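Local coordinates for peptidoglycan-recognition protein SA (Drosophila melanogaster, PDB 1S2J), which recognises peptidoglycan of Gram-positive bacteria, activates the Toll pathway of innate immunity and has L,D-carboxypeptidase activity, at residues 38-43 against 110-115; 58-63 against 166-171. All blocks are in the same frame, centred on the assembly; numbering follows the deposited sequence.

Contact 1: 38-43 against 110-115; sequences PTIKLK and GIVYEG
The carboxylate of Glu114 takes over where the backbone pairing stops: its OE1 accepts the main-chain N-H of Lys43 at 2.9 Å, almost straight at 165°, through the anti lone pair. Glutamate suits the place because its chain is long enough to reach past the backbone; CG lies anti to the backbone N (chi1 -163°) and the rest runs extended, which carries the carboxylate alongside segment 38-43. Leu42 flanks the acceptor, its CD2 3.7 Å from Glu114 OE1. With an alanine here the carboxylate is gone, and the Lys43 N-H would probably be left without this acceptor and the chain at Leu42 and Lys43 freer to shift. Before this point lies a single bridge between chains running roughly the same way: Lys41 N donates to Val112 O, and Glu114 N to Lys41 O, both at 2.8 Å. Branched Ile40 can touch two residues at once: CG1 lies 3.9 Å from Val112 CG1, and CG2 packs on Glu114 CB. Lys41 lays its CG 3.5 Å from CD2 of the Tyr113 ring. Lys43 NZ forms a salt bridge with Asp99 and a hydrogen bond to Lys49 O. Segment 38-43 thus covers one edge of strand 112-114, whose other edge pairs antiparallel with 104-106; Ile40 and Val112 pack on Leu157 of helix 148-163, whereas Tyr113 packs on Leu84 of helix 76-94.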
loop_
_atom_site.group_PDB
_atom_site.type_symbol
_atom_site.label_atom_id
_atom_site.label_comp_id
_atom_site.label_asym_id
_atom_site.label_seq_id
_atom_site.Cartn_x
_atom_site.Cartn_y
_atom_site.Cartn_z
ATOM N N PRO A 38 0.111 -14.571 1.685
ATOM C CA PRO A 38 1.065 -14.243 0.612
ATOM C C PRO A 38 2.501 -14.124 1.135
ATOM O O PRO A 38 2.731 -13.603 2.230
ATOM C CB PRO A 38 0.547 -12.904 0.076
ATOM C CG PRO A 38 -0.185 -12.279 1.245
ATOM C CD PRO A 38 -0.724 -13.415 2.064
ATOM N N THR A 39 3.460 -14.651 0.386
ATOM C CA THR A 39 4.863 -14.486 0.770
ATOM C C THR A 39 5.271 -13.094 0.309
ATOM O O THR A 39 5.174 -12.765 -0.870
ATOM C CB THR A 39 5.783 -15.572 0.166
ATOM O OG1 THR A 39 5.145 -16.864 0.264
ATOM C CG2 THR A 39 7.067 -15.706 1.012
ATOM N N ILE A 40 5.669 -12.265 1.264
ATOM C CA ILE A 40 5.991 -10.891 0.966
ATOM C C ILE A 40 7.411 -10.834 0.419
ATOM O O ILE A 40 8.302 -11.502 0.938
ATOM C CB ILE A 40 5.782 -10.018 2.215
ATOM C CG1 ILE A 40 4.271 -9.911 2.519
ATOM C CG2 ILE A 40 6.425 -8.635 2.044
ATOM C CD1 ILE A 40 3.941 -9.632 3.982
ATOM N N LYS A 41 7.578 -10.078 -0.667
ATOM C CA LYS A 41 8.888 -9.715 -1.188
ATOM C C LYS A 41 9.520 -8.648 -0.302
ATOM O O LYS A 41 9.198 -7.467 -0.415
ATOM C CB LYS A 41 8.735 -9.178 -2.608
ATOM C CG LYS A 41 10.027 -9.037 -3.385
ATOM C CD LYS A 41 10.770 -10.357 -3.475
ATOM C CE LYS A 41 10.004 -11.402 -4.269
ATOM N NZ LYS A 41 10.852 -12.622 -4.412
ATOM N N LEU A 42 10.417 -9.062 0.583
ATOM C CA LEU A 42 11.085 -8.133 1.500
ATOM C C LEU A 42 11.946 -7.092 0.771
ATOM O O LEU A 42 12.365 -7.297 -0.366
ATOM C CB LEU A 42 11.914 -8.887 2.562
ATOM C CG LEU A 42 11.169 -9.917 3.438
ATOM C CD1 LEU A 42 12.113 -10.705 4.384
ATOM C CD2 LEU A 42 10.017 -9.266 4.239
ATOM N N LYS A 43 12.188 -5.977 1.457
ATOM C CA LYS A 43 12.975 -4.863 0.944
ATOM C C LYS A 43 14.281 -5.284 0.248
ATOM O O LYS A 43 14.497 -4.913 -0.902
ATOM C CB LYS A 43 13.240 -3.865 2.075
ATOM C CG LYS A 43 13.924 -2.595 1.658
ATOM C CD LYS A 43 12.945 -1.589 1.076
ATOM C CE LYS A 43 12.436 -0.639 2.108
ATOM N NZ LYS A 43 13.521 -0.086 2.970
ATOM N N GLY A 110 0.565 -10.302 -8.632
ATOM C CA GLY A 110 -0.108 -10.724 -7.420
ATOM C C GLY A 110 0.872 -10.932 -6.281
ATOM O O GLY A 110 0.533 -11.541 -5.283
ATOM N N ILE A 111 2.088 -10.416 -6.421
ATOM C CA ILE A 111 2.992 -10.409 -5.285
ATOM C C ILE A 111 3.024 -9.056 -4.533
ATOM O O ILE A 111 2.877 -7.978 -5.126
ATOM C CB ILE A 111 4.438 -11.021 -5.583
ATOM C CG1 ILE A 111 5.547 -10.009 -5.379
ATOM C CG2 ILE A 111 4.557 -11.857 -6.878
ATOM C CD1 ILE A 111 6.238 -10.285 -4.105
ATOM N N VAL A 112 3.168 -9.158 -3.210
ATOM C CA VAL A 112 3.187 -8.027 -2.311
ATOM C C VAL A 112 4.655 -7.678 -2.099
ATOM O O VAL A 112 5.436 -8.509 -1.611
ATOM C CB VAL A 112 2.555 -8.383 -0.951
ATOM C CG1 VAL A 112 2.753 -7.259 0.050
ATOM C CG2 VAL A 112 1.068 -8.734 -1.102
ATOM N N TYR A 113 5.020 -6.456 -2.485
ATOM C CA TYR A 113 6.379 -5.967 -2.342
ATOM C C TYR A 113 6.413 -5.102 -1.094
ATOM O O TYR A 113 5.574 -4.191 -0.939
ATOM C CB TYR A 113 6.796 -5.180 -3.605
ATOM C CG TYR A 113 6.875 -6.075 -4.823
ATOM C CD1 TYR A 113 5.746 -6.314 -5.633
ATOM C CD2 TYR A 113 8.069 -6.725 -5.148
ATOM C CE1 TYR A 113 5.821 -7.185 -6.752
ATOM C CE2 TYR A 113 8.158 -7.583 -6.250
ATOM C CZ TYR A 113 7.046 -7.811 -7.044
ATOM O OH TYR A 113 7.178 -8.670 -8.121
ATOM N N GLU A 114 7.348 -5.399 -0.199
ATOM C CA GLU A 114 7.502 -4.644 1.039
ATOM C C GLU A 114 7.969 -3.241 0.743
ATOM O O GLU A 114 8.984 -3.046 0.054
ATOM C CB GLU A 114 8.526 -5.314 1.971
ATOM C CG GLU A 114 8.425 -4.833 3.411
ATOM C CD GLU A 114 9.540 -5.339 4.331
ATOM O OE1 GLU A 114 10.675 -5.608 3.875
ATOM O OE2 GLU A 114 9.261 -5.464 5.538
ATOM N N GLY A 115 7.219 -2.260 1.240
ATOM C CA GLY A 115 7.671 -0.879 1.202
ATOM C C GLY A 115 8.233 -0.613 2.583
ATOM O O GLY A 115 9.299 -1.124 2.966
#

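Contact 2: 58-63 against 166-171; sequences VRPIRY and ELSEDY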
loop_
_atom_site.group_PDB
_atom_site.type_symbol
_atom_site.label_atom_id
_atom_site.label_comp_id
_atom_site.label_asym_id
_atom_site.label_seq_id
_atom_site.Cartn_x
_atom_site.Cartn_y
_atom_site.Cartn_z
ATOM N N VAL A 58 1.665 1.901 16.538
ATOM C CA VAL A 58 0.824 1.143 17.470
ATOM C C VAL A 58 0.397 -0.160 16.824
ATOM O O VAL A 58 0.252 -0.255 15.606
ATOM C CB VAL A 58 -0.495 1.906 17.835
ATOM C CG1 VAL A 58 -0.215 3.078 18.771
ATOM C CG2 VAL A 58 -1.252 2.375 16.549
ATOM N N ARG A 59 0.153 -1.155 17.651
ATOM C CA ARG A 59 -0.333 -2.428 17.183
ATOM C C ARG A 59 -1.538 -2.747 18.081
ATOM O O ARG A 59 -1.473 -2.500 19.283
ATOM C CB ARG A 59 0.796 -3.419 17.391
ATOM C CG ARG A 59 0.638 -4.757 16.783
ATOM C CD ARG A 59 1.982 -5.468 16.731
ATOM N NE ARG A 59 1.955 -6.617 15.842
ATOM C CZ ARG A 59 1.514 -7.797 16.198
ATOM N NH1 ARG A 59 1.067 -7.993 17.434
ATOM N NH2 ARG A 59 1.531 -8.787 15.329
ATOM N N PRO A 60 -2.653 -3.217 17.521
ATOM C CA PRO A 60 -2.852 -3.359 16.067
ATOM C C PRO A 60 -3.148 -2.038 15.372
ATOM O O PRO A 60 -3.376 -1.030 16.045
ATOM C CB PRO A 60 -4.057 -4.302 15.965
ATOM C CG PRO A 60 -4.806 -4.132 17.220
ATOM C CD PRO A 60 -3.834 -3.657 18.290
ATOM N N ILE A 61 -3.090 -2.049 14.037
ATOM C CA ILE A 61 -3.408 -0.896 13.198
ATOM C C ILE A 61 -4.886 -0.974 12.797
ATOM O O ILE A 61 -5.400 -2.055 12.501
ATOM C CB ILE A 61 -2.528 -0.914 11.916
ATOM C CG1 ILE A 61 -1.060 -0.576 12.235
ATOM C CG2 ILE A 61 -3.096 0.033 10.839
ATOM C CD1 ILE A 61 -0.850 0.893 12.639
ATOM N N ARG A 62 -5.553 0.171 12.741
ATOM C CA ARG A 62 -6.982 0.173 12.489
ATOM C C ARG A 62 -7.395 0.599 11.085
ATOM O O ARG A 62 -8.444 0.199 10.609
ATOM C CB ARG A 62 -7.722 0.874 13.654
ATOM C CG ARG A 62 -8.453 2.133 13.392
ATOM C CD ARG A 62 -9.846 2.179 14.036
ATOM N NE ARG A 62 -9.863 1.770 15.449
ATOM C CZ ARG A 62 -10.433 0.665 15.920
ATOM N NH1 ARG A 62 -11.057 -0.195 15.117
ATOM N NH2 ARG A 62 -10.384 0.421 17.215
ATOM N N TYR A 63 -6.557 1.341 10.374
ATOM C CA TYR A 63 -6.906 1.765 9.014
ATOM C C TYR A 63 -5.975 1.222 7.924
ATOM O O TYR A 63 -4.736 1.237 8.067
ATOM C CB TYR A 63 -6.934 3.283 8.901
ATOM C CG TYR A 63 -8.056 3.967 9.660
ATOM C CD1 TYR A 63 -7.841 4.474 10.965
ATOM C CD2 TYR A 63 -9.298 4.159 9.073
ATOM C CE1 TYR A 63 -8.844 5.107 11.674
ATOM C CE2 TYR A 63 -10.323 4.806 9.773
ATOM C CZ TYR A 63 -10.086 5.276 11.072
ATOM O OH TYR A 63 -11.086 5.925 11.752
ATOM N N GLU A 166 -1.674 -7.765 13.197
ATOM C CA GLU A 166 -1.228 -6.513 12.564
ATOM C C GLU A 166 -2.358 -5.499 12.396
ATOM O O GLU A 166 -2.113 -4.312 12.432
ATOM C CB GLU A 166 -0.645 -6.770 11.172
ATOM C CG GLU A 166 0.451 -7.811 11.118
ATOM C CD GLU A 166 1.736 -7.288 11.686
ATOM O OE1 GLU A 166 2.699 -8.063 11.726
ATOM O OE2 GLU A 166 1.785 -6.107 12.099
ATOM N N LEU A 167 -3.577 -5.974 12.177
ATOM C CA LEU A 167 -4.736 -5.098 11.958
ATOM C C LEU A 167 -5.847 -5.415 12.963
ATOM O O LEU A 167 -6.015 -6.567 13.338
ATOM C CB LEU A 167 -5.266 -5.315 10.537
ATOM C CG LEU A 167 -4.331 -4.983 9.370
ATOM C CD1 LEU A 167 -4.842 -5.526 8.028
ATOM C CD2 LEU A 167 -4.133 -3.491 9.298
ATOM N N SER A 168 -6.618 -4.411 13.384
ATOM C CA SER A 168 -7.797 -4.664 14.222
ATOM C C SER A 168 -8.721 -5.607 13.486
ATOM O O SER A 168 -8.862 -5.491 12.273
ATOM C CB SER A 168 -8.553 -3.380 14.526
ATOM O OG SER A 168 -7.708 -2.447 15.151
ATOM N N GLU A 169 -9.333 -6.550 14.201
ATOM C CA GLU A 169 -10.262 -7.486 13.555
ATOM C C GLU A 169 -11.385 -6.701 12.847
ATOM O O GLU A 169 -11.952 -7.169 11.858
ATOM C CB GLU A 169 -10.821 -8.561 14.543
ATOM C CG GLU A 169 -9.767 -9.196 15.478
ATOM C CD GLU A 169 -9.700 -10.742 15.483
ATOM O OE1 GLU A 169 -10.713 -11.432 15.151
ATOM O OE2 GLU A 169 -8.618 -11.291 15.848
ATOM N N ASP A 170 -11.677 -5.493 13.331
ATOM C CA ASP A 170 -12.638 -4.620 12.646
ATOM C C ASP A 170 -11.987 -3.404 11.974
ATOM O O ASP A 170 -12.566 -2.299 11.984
ATOM C CB ASP A 170 -13.778 -4.190 13.596
ATOM C CG ASP A 170 -13.317 -3.192 14.653
ATOM O OD1 ASP A 170 -12.097 -3.058 14.900
ATOM O OD2 ASP A 170 -14.106 -2.481 15.283
ATOM N N TYR A 171 -10.797 -3.610 11.392
ATOM C CA TYR A 171 -10.091 -2.560 10.626
ATOM C C TYR A 171 -11.013 -1.895 9.578
ATOM O O TYR A 171 -11.889 -2.549 9.020
ATOM C CB TYR A 171 -8.831 -3.135 9.959
ATOM C CG TYR A 171 -9.103 -3.974 8.717
ATOM C CD1 TYR A 171 -9.230 -3.378 7.461
ATOM C CD2 TYR A 171 -9.242 -5.358 8.795
ATOM C CE1 TYR A 171 -9.482 -4.133 6.316
ATOM C CE2 TYR A 171 -9.493 -6.130 7.650
ATOM C CZ TYR A 171 -9.614 -5.508 6.419
ATOM O OH TYR A 171 -9.883 -6.252 5.293
#
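Arg62 meets the segment 166-171 at both ends of its side chain, CB at Ser168 and NH1 at Asp170. Its CB rests 3.6 Å from Ser168 OG. The chain then bends at chi2 and again at chi3 (48°), which folds the guanidinium back so that the same hydroxyl lies over one of its faces, displaced toward the rim. At the tip NH1 makes a salt bridge to Asp170, 3.1 Å from Arg62 NH1 to Asp170 OD1. The carboxylate oxygen lies near the guanidinium plane, but the arginine meets it from above the carboxylate plane, and the guanidinium and carboxylate planes are turned 78° against each other; with an angle of 141° at the hydrogen, the bond is bent rather than straight. Beside this exposed pair the backbones form a parallel bridge between Ile61 and Leu167: Ile61 N donates to Glu166 O at 2.9 Å and Ser168 N to Ile61 O at 2.8 Å. The bridge hangs the short strand 167-168 on the start of strand 61-68, an inner strand of the mixed sheet of the amidase-like fold. A type I turn from Ser168 to Tyr171, closed by Tyr171 N on Ser168 O, then leads the chain into that sheet as strand 171-175, completing a beta-alpha-beta crossover from strand 132-137 through helix 148-163, with strand 61-68 between the two strands. Bulky aliphatic residues suit the buried side, where Ile61 CG2 touches Leu167 CD2 at 4.0 Å and Leu167 also packs on Val162 of helix 148-163. Pro60, after a cis peptide bond, sets its compact ring with CB 3.6 Å from Ser168 N. Farther out, Arg59 stretches its chain to Glu166, but this salt bridge is long, 3.8 Å from Arg59 NE to Glu166 OE2.

In the fold
Contacts 1 and 2 engage one mixed sheet at separate places: 38-43 borders the outermost strand 112-114, whereas 58-63 and 166-171 meet near strand 171-175, outermost at the other side. Their centres are 19 Å apart and their nearest atoms about 8 Å, so they do not touch. Helix 148-163 is common to both, packing on contact 1 and, through Leu158 and Val162, on Tyr171 of contact 2. Along the chain their segments alternate. Neither contact contains an inferred peptidoglycan-binding residue, but Lys43 of contact 1 salt-bridges Asp99 and touches Gln88, both in the regions inferred to bind peptidoglycan; in contact 2 the side chain of Asp170 comes within about 3 Å of a bound phosphate ion, probably from the crystallisation liquor.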